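Local coordinates for protein probable glutamine synthetase (Pseudomonas aeruginosa, PDB 4HPP) that belongs to the glutamine synthetase family and, in this structure, holds a bound glutamic acid and a magnesium ion in its catalytic domain, at residues A[283-288]-A[433-438]. Sequence-based numbering, arbitrary orientation.
Sequences PTAASY and DDLCRH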
loop_
_atom_site.group_PDB
_atom_site.type_symbol
_atom_site.label_atom_id
_atom_site.label_comp_id
_atom_site.label_asym_id
_atom_site.label_seq_id
_atom_site.Cartn_x
_atom_site.Cartn_y
_atom_site.Cartn_z
ATOM N N PRO A 283 19.104 23.217 -34.939
ATOM C CA PRO A 283 20.518 23.280 -34.674
ATOM C C PRO A 283 21.076 22.031 -34.087
ATOM O O PRO A 283 22.209 22.056 -33.629
ATOM C CB PRO A 283 20.607 24.354 -33.591
ATOM C CG PRO A 283 19.242 24.419 -32.981
ATOM C CD PRO A 283 18.359 23.448 -33.700
ATOM N N THR A 284 20.318 20.954 -34.031
ATOM C CA THR A 284 20.962 19.753 -33.482
ATOM C C THR A 284 20.973 18.639 -34.502
ATOM O O THR A 284 20.197 18.654 -35.481
ATOM C CB THR A 284 20.313 19.219 -32.191
ATOM O OG1 THR A 284 18.945 18.916 -32.444
ATOM C CG2 THR A 284 20.414 20.233 -31.062
ATOM N N ALA A 285 21.838 17.665 -34.251
ATOM C CA ALA A 285 21.952 16.496 -35.133
ATOM C C ALA A 285 20.572 15.816 -35.334
ATOM O O ALA A 285 20.213 15.468 -36.471
ATOM C CB ALA A 285 23.003 15.512 -34.592
ATOM N N ALA A 286 19.795 15.680 -34.243
ATOM C CA ALA A 286 18.440 15.107 -34.295
ATOM C C ALA A 286 17.454 15.954 -35.081
ATOM O O ALA A 286 16.361 15.464 -35.417
ATOM C CB ALA A 286 17.890 14.828 -32.902
ATOM N N SER A 287 17.832 17.203 -35.388
ATOM C CA SER A 287 16.910 18.103 -36.067
ATOM C C SER A 287 16.655 17.639 -37.493
ATOM O O SER A 287 15.555 17.861 -38.058
ATOM C CB SER A 287 17.408 19.535 -36.041
ATOM O OG SER A 287 17.338 20.069 -34.727
ATOM N N TYR A 288 17.649 16.952 -38.064
ATOM C CA TYR A 288 17.552 16.559 -39.468
ATOM C C TYR A 288 16.754 15.278 -39.739
ATOM O O TYR A 288 16.368 15.058 -40.865
ATOM C CB TYR A 288 18.880 16.733 -40.206
ATOM C CG TYR A 288 19.206 18.174 -40.132
ATOM C CD1 TYR A 288 19.836 18.697 -38.998
ATOM C CD2 TYR A 288 18.772 19.046 -41.114
ATOM C CE1 TYR A 288 20.088 20.044 -38.873
ATOM C CE2 TYR A 288 18.986 20.416 -40.985
ATOM C CZ TYR A 288 19.646 20.903 -39.863
ATOM O OH TYR A 288 19.864 22.263 -39.727
ATOM N N ASP A 433 18.169 6.038 -35.602
ATOM C CA ASP A 433 17.365 5.679 -34.431
ATOM C C ASP A 433 18.035 6.008 -33.084
ATOM O O ASP A 433 17.497 6.804 -32.324
ATOM C CB ASP A 433 16.860 4.228 -34.550
ATOM C CG ASP A 433 15.755 4.079 -35.625
ATOM O OD1 ASP A 433 15.034 3.070 -35.625
ATOM O OD2 ASP A 433 15.576 4.985 -36.476
ATOM N N ASP A 434 19.203 5.432 -32.808
ATOM C CA ASP A 434 20.037 5.800 -31.643
ATOM C C ASP A 434 20.156 7.319 -31.385
ATOM O O ASP A 434 20.127 7.798 -30.255
ATOM C CB ASP A 434 21.414 5.166 -31.828
ATOM C CG ASP A 434 21.308 3.675 -32.147
ATOM O OD1 ASP A 434 20.321 3.086 -31.624
ATOM O OD2 ASP A 434 22.152 3.115 -32.923
ATOM N N LEU A 435 20.267 8.068 -32.464
ATOM C CA LEU A 435 20.432 9.489 -32.426
ATOM C C LEU A 435 19.150 10.135 -31.927
ATOM O O LEU A 435 19.176 11.071 -31.151
ATOM C CB LEU A 435 20.650 9.925 -33.854
ATOM C CG LEU A 435 21.129 11.337 -34.080
ATOM C CD1 LEU A 435 22.398 11.590 -33.254
ATOM C CD2 LEU A 435 21.333 11.507 -35.580
ATOM N N CYS A 436 18.027 9.603 -32.386
ATOM C CA CYS A 436 16.727 10.073 -31.992
ATOM C C CYS A 436 16.442 9.696 -30.546
ATOM O O CYS A 436 15.962 10.517 -29.744
ATOM C CB CYS A 436 15.664 9.531 -32.928
ATOM S SG CYS A 436 14.126 9.240 -32.076
ATOM N N ARG A 437 16.804 8.488 -30.188
ATOM C CA ARG A 437 16.621 8.070 -28.821
ATOM C C ARG A 437 17.564 8.870 -27.981
ATOM O O ARG A 437 17.272 9.199 -26.814
ATOM C CB ARG A 437 16.906 6.575 -28.621
ATOM C CG ARG A 437 15.881 5.601 -29.207
ATOM C CD ARG A 437 16.437 4.167 -29.059
ATOM N NE ARG A 437 15.724 3.150 -29.847
ATOM C CZ ARG A 437 16.202 2.570 -30.949
ATOM N NH1 ARG A 437 17.422 2.880 -31.398
ATOM N NH2 ARG A 437 15.478 1.655 -31.588
ATOM N N HIS A 438 18.718 9.166 -28.563
ATOM C CA HIS A 438 19.726 9.845 -27.790
ATOM C C HIS A 438 19.115 11.164 -27.439
ATOM O O HIS A 438 19.051 11.464 -26.273
ATOM C CB HIS A 438 21.096 9.937 -28.512
ATOM C CG HIS A 438 22.189 10.623 -27.688
ATOM N ND1 HIS A 438 22.728 10.069 -26.582
ATOM C CD2 HIS A 438 22.817 11.876 -27.844
ATOM C CE1 HIS A 438 23.640 10.933 -26.039
ATOM N NE2 HIS A 438 23.698 12.025 -26.824
#
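Leu-435 meets the two alanines of the 283-288 turn in a small van der Waals contact, with no hydrogen bond passing between the segments. The CD1 methyl of Leu-435 lies 4.2 Å from CB of Ala-285, an apolar pair. The side chain gets there because CG stands anti to the backbone N (chi1 -168°), which carries the branched end out from the helix toward the turn. Ala-286 sets its methyl near the helix backbone instead, with CB 4.3 Å from the carbonyl O of Leu-435. A small side chain suits Ala-286, since its CA comes within 5.8 Å of the CA of Cys-436.

Polar bonds hold the turn. The hydroxyl of Ser-287 accepts the N-H of Thr-284 (N to OG 3.2 Å, 156°), while Ser-287 N returns a 2.8 Å bond to Thr-284 O, so the turn closes on itself. Away from the contact, Arg-437 NH1 pairs with Asp-434 OD1 at 2.9 Å.

Asp-337 and Thr-339 bond to the hydroxyls of Ser-287 and Thr-284, tying the turn to the loop after strand 330-336. Within the glutamine synthetase catalytic domain, the contact packs the turn between helices 261-281 and 288-291 against short helix 432-439 near the C-terminus. The side chain of Ala-286 is about 12 Å from the bound glutamic acid, outside its pocket. Helix 410-427 borders the turn through Lys-420 and Glu-423, and Tyr-439 of helix 432-439 extends the contact.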